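Local coordinates for protein COBE (Pseudomonas aeruginosa, PDB 2W6K) that belongs to the cobalamin (vitamin B12) biosynthetic pathway and resembles the C-terminal region of CbiG, its exact role there being unsettled, at residues Ser10-Arg20 with Glu44-Arg55. Residues are numbered along the deposited sequence; the frame is centred on the assembly and turned at random.
Sequences SLLIAGIGCRR and ELDALASIDGKR
Ala14 CB touches two leucine methyls, Leu45 CD2 at 3.9 Å and Leu48 CD2 at 4.0 Å, while Leu12 and Ile16 extend the same apolar row. Leu12, its CG anti to the backbone N (chi1 177°), crosses Leu45 obliquely; Ile16 brings its CD1 to Leu48 CD2. Helix 24-37 (Leu27, Leu31, Leu35) and helix 58-67 (Leu60, Leu63) cover this side. On the other face, Ile13 sets its CD1 over Ala47 CB at 3.8 Å and its CG2 beside Ala49 CB, under helix 102-115. The strands run parallel, Ala14 abreast of Leu48 and Gly15 of Ala49. Ala14 N donates to Ala47 O, Ala14 O accepts from Ala49 N, and Ile16 N binds Ala49 O. Then a side chain takes over: Ser50 OG donates to Ile16 O over 2.7 Å. At the other end of the pair, Asp46 grips Leu12 twice, its N bonding to Leu12 O and its OD2 receiving Leu12 N at 2.8 Å on the anti lone pair; a water joins Ser10 O to Glu44 O. Where the two segments diverge, Arg55, bent at chi2 and chi3, reaches back so that NH2 donates to Cys18 O at 2.7 Å, close to the guanidinium plane; NH1 adds a weak bond to the same oxygen and a salt bridge to Glu57. Strands 12-18 and 47-51, connected through helix 24-37, form a beta-alpha-beta crossover within a mixed, helix-covered five-stranded sheet.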
loop_
_atom_site.group_PDB
_atom_site.type_symbol
_atom_site.label_atom_id
_atom_site.label_comp_id
_atom_site.label_asym_id
_atom_site.label_seq_id
_atom_site.Cartn_x
_atom_site.Cartn_y
_atom_site.Cartn_z
ATOM N N SER A 10 -7.006 -4.741 -13.160
ATOM C CA SER A 10 -7.047 -5.448 -11.880
ATOM C C SER A 10 -5.877 -5.034 -11.004
ATOM O O SER A 10 -4.969 -5.832 -10.732
ATOM C CB SER A 10 -6.991 -6.952 -12.116
ATOM O OG SER A 10 -5.873 -7.265 -12.929
ATOM N N LEU A 11 -5.893 -3.804 -10.522
ATOM C CA LEU A 11 -4.698 -3.344 -9.856
ATOM C C LEU A 11 -4.585 -3.777 -8.411
ATOM O O LEU A 11 -5.577 -3.893 -7.691
ATOM C CB LEU A 11 -4.452 -1.855 -10.040
ATOM C CG LEU A 11 -5.355 -0.725 -9.647
ATOM C CD1 LEU A 11 -5.024 -0.266 -8.249
ATOM C CD2 LEU A 11 -5.077 0.373 -10.645
ATOM N N LEU A 12 -3.349 -4.021 -8.012
ATOM C CA LEU A 12 -3.070 -4.491 -6.674
ATOM C C LEU A 12 -1.940 -3.622 -6.147
ATOM O O LEU A 12 -0.853 -3.555 -6.757
ATOM C CB LEU A 12 -2.615 -5.934 -6.747
ATOM C CG LEU A 12 -2.204 -6.530 -5.394
ATOM C CD1 LEU A 12 -3.396 -6.636 -4.428
ATOM C CD2 LEU A 12 -1.556 -7.894 -5.660
ATOM N N ILE A 13 -2.201 -2.966 -5.019
ATOM C CA ILE A 13 -1.260 -2.017 -4.443
ATOM C C ILE A 13 -0.833 -2.488 -3.069
ATOM O O ILE A 13 -1.680 -2.907 -2.292
ATOM C CB ILE A 13 -1.901 -0.638 -4.265
ATOM C CG1 ILE A 13 -2.417 -0.064 -5.610
ATOM C CG2 ILE A 13 -0.938 0.354 -3.594
ATOM C CD1 ILE A 13 -1.324 0.085 -6.666
ATOM N N ALA A 14 0.453 -2.365 -2.768
ATOM C CA ALA A 14 0.913 -2.653 -1.390
ATOM C C ALA A 14 1.294 -1.349 -0.721
ATOM O O ALA A 14 2.164 -0.659 -1.233
ATOM C CB ALA A 14 2.104 -3.578 -1.406
ATOM N N GLY A 15 0.673 -1.038 0.429
ATOM C CA GLY A 15 1.018 0.134 1.217
ATOM C C GLY A 15 1.971 -0.296 2.314
ATOM O O GLY A 15 1.828 -1.399 2.872
ATOM N N ILE A 16 2.978 0.527 2.589
ATOM C CA ILE A 16 4.033 0.115 3.531
ATOM C C ILE A 16 4.346 1.257 4.483
ATOM O O ILE A 16 4.516 2.388 4.045
ATOM C CB ILE A 16 5.344 -0.267 2.775
ATOM C CG1 ILE A 16 5.084 -1.435 1.815
ATOM C CG2 ILE A 16 6.490 -0.602 3.817
ATOM C CD1 ILE A 16 6.321 -1.944 0.989
ATOM N N GLY A 17 4.458 0.934 5.776
ATOM C CA GLY A 17 4.905 1.877 6.808
ATOM C C GLY A 17 5.963 1.139 7.594
ATOM O O GLY A 17 5.817 -0.071 7.841
ATOM N N CYS A 18 7.077 1.800 7.921
ATOM C CA CYS A 18 8.183 1.062 8.548
ATOM C C CYS A 18 9.070 1.971 9.381
ATOM O O CYS A 18 9.048 3.192 9.187
ATOM C CB CYS A 18 9.008 0.290 7.503
ATOM S SG CYS A 18 9.886 1.341 6.297
ATOM N N ARG A 19 9.814 1.361 10.302
ATOM C CA ARG A 19 10.811 2.050 11.116
ATOM C C ARG A 19 11.982 2.517 10.261
ATOM O O ARG A 19 12.269 1.940 9.210
ATOM C CB ARG A 19 11.321 1.135 12.249
ATOM C CG ARG A 19 10.221 0.599 13.170
ATOM C CD ARG A 19 9.675 1.706 14.070
ATOM N NE ARG A 19 8.944 1.186 15.232
ATOM C CZ ARG A 19 8.693 1.885 16.337
ATOM N NH1 ARG A 19 9.119 3.140 16.460
ATOM N NH2 ARG A 19 8.016 1.327 17.327
ATOM N N ARG A 20 12.633 3.593 10.713
ATOM C CA ARG A 20 13.855 4.093 10.119
ATOM C C ARG A 20 14.880 2.971 9.952
ATOM O O ARG A 20 15.096 2.152 10.871
ATOM C CB ARG A 20 14.411 5.232 10.987
ATOM C CG ARG A 20 15.383 6.149 10.319
ATOM C CD ARG A 20 15.388 7.492 11.074
ATOM N NE ARG A 20 15.365 8.643 10.165
ATOM C CZ ARG A 20 14.548 9.691 10.260
ATOM N NH1 ARG A 20 13.648 9.781 11.235
ATOM N NH2 ARG A 20 14.636 10.664 9.364
ATOM N N GLU A 44 2.052 -10.030 -9.351
ATOM C CA GLU A 44 0.779 -9.361 -9.523
ATOM C C GLU A 44 0.747 -7.923 -9.020
ATOM O O GLU A 44 -0.152 -7.163 -9.365
ATOM C CB GLU A 44 -0.316 -10.146 -8.807
ATOM C CG GLU A 44 -0.553 -11.498 -9.416
ATOM C CD GLU A 44 -1.694 -12.170 -8.731
ATOM O OE1 GLU A 44 -1.441 -13.050 -7.884
ATOM O OE2 GLU A 44 -2.827 -11.767 -9.029
ATOM N N LEU A 45 1.695 -7.562 -8.161
ATOM C CA LEU A 45 1.743 -6.187 -7.659
ATOM C C LEU A 45 1.951 -5.186 -8.767
ATOM O O LEU A 45 2.838 -5.369 -9.595
ATOM C CB LEU A 45 2.946 -6.018 -6.734
ATOM C CG LEU A 45 2.871 -6.220 -5.248
ATOM C CD1 LEU A 45 4.124 -5.572 -4.672
ATOM C CD2 LEU A 45 1.602 -5.596 -4.654
ATOM N N ASP A 46 1.197 -4.096 -8.734
ATOM C CA ASP A 46 1.382 -2.977 -9.647
ATOM C C ASP A 46 2.282 -1.862 -9.108
ATOM O O ASP A 46 3.022 -1.246 -9.874
ATOM C CB ASP A 46 0.045 -2.420 -10.062
ATOM C CG ASP A 46 -0.749 -3.418 -10.872
ATOM O OD1 ASP A 46 -0.401 -3.627 -12.057
ATOM O OD2 ASP A 46 -1.692 -4.006 -10.325
ATOM N N ALA A 47 2.212 -1.575 -7.808
ATOM C CA ALA A 47 2.985 -0.451 -7.262
ATOM C C ALA A 47 3.069 -0.561 -5.756
ATOM O O ALA A 47 2.270 -1.273 -5.146
ATOM C CB ALA A 47 2.314 0.845 -7.610
ATOM N N LEU A 48 3.994 0.200 -5.172
ATOM C CA LEU A 48 4.081 0.292 -3.724
ATOM C C LEU A 48 3.663 1.714 -3.352
ATOM O O LEU A 48 3.801 2.641 -4.167
ATOM C CB LEU A 48 5.509 0.091 -3.235
ATOM C CG LEU A 48 6.264 -1.170 -3.677
ATOM C CD1 LEU A 48 7.658 -1.002 -3.239
ATOM C CD2 LEU A 48 5.603 -2.398 -3.020
ATOM N N ALA A 49 3.126 1.887 -2.146
ATOM C CA ALA A 49 2.699 3.222 -1.702
ATOM C C ALA A 49 3.133 3.455 -0.279
ATOM O O ALA A 49 3.122 2.534 0.515
ATOM C CB ALA A 49 1.181 3.372 -1.789
ATOM N N SER A 50 3.506 4.698 0.032
ATOM C CA SER A 50 3.780 5.063 1.421
ATOM C C SER A 50 3.516 6.540 1.606
ATOM O O SER A 50 2.951 7.191 0.755
ATOM C CB SER A 50 5.222 4.689 1.844
ATOM O OG SER A 50 5.380 4.772 3.254
ATOM N N ILE A 51 3.849 7.028 2.782
ATOM C CA ILE A 51 3.634 8.448 3.074
ATOM C C ILE A 51 4.858 9.286 2.721
ATOM O O ILE A 51 6.002 8.859 2.879
ATOM C CB ILE A 51 3.221 8.641 4.551
ATOM C CG1 ILE A 51 2.672 10.058 4.776
ATOM C CG2 ILE A 51 4.350 8.341 5.478
ATOM C CD1 ILE A 51 1.882 10.172 6.112
ATOM N N ASP A 52 4.607 10.507 2.253
ATOM C CA ASP A 52 5.669 11.402 1.917
ATOM C C ASP A 52 6.009 12.143 3.180
ATOM O O ASP A 52 5.161 12.303 4.075
ATOM C CB ASP A 52 5.260 12.390 0.812
ATOM C CG ASP A 52 6.453 12.890 0.030
ATOM O OD1 ASP A 52 7.603 12.478 0.332
ATOM O OD2 ASP A 52 6.253 13.680 -0.895
ATOM N N GLY A 53 7.254 12.585 3.268
ATOM C CA GLY A 53 7.649 13.393 4.424
ATOM C C GLY A 53 9.114 13.668 4.311
ATOM O O GLY A 53 9.692 13.533 3.232
ATOM N N LYS A 54 9.732 14.059 5.412
ATOM C CA LYS A 54 11.112 14.484 5.258
ATOM C C LYS A 54 12.214 13.428 5.394
ATOM O O LYS A 54 13.297 13.609 4.826
ATOM C CB LYS A 54 11.384 15.843 5.899
ATOM C CG LYS A 54 11.113 16.929 4.848
ATOM C CD LYS A 54 11.562 18.304 5.257
ATOM C CE LYS A 54 10.372 19.217 5.446
ATOM N NZ LYS A 54 10.854 20.574 5.813
ATOM N N ARG A 55 11.906 12.302 6.042
ATOM C CA ARG A 55 12.853 11.170 6.110
ATOM C C ARG A 55 13.210 10.621 4.716
ATOM O O ARG A 55 12.343 10.502 3.847
ATOM C CB ARG A 55 12.307 10.041 6.999
ATOM C CG ARG A 55 11.024 9.399 6.497
ATOM C CD ARG A 55 11.172 7.886 6.365
ATOM N NE ARG A 55 11.068 7.188 7.633
ATOM C CZ ARG A 55 10.533 5.979 7.807
ATOM N NH1 ARG A 55 10.031 5.280 6.786
ATOM N NH2 ARG A 55 10.502 5.470 9.028
HETATM O O HOH W 1 -2.499 -6.945 -10.682
#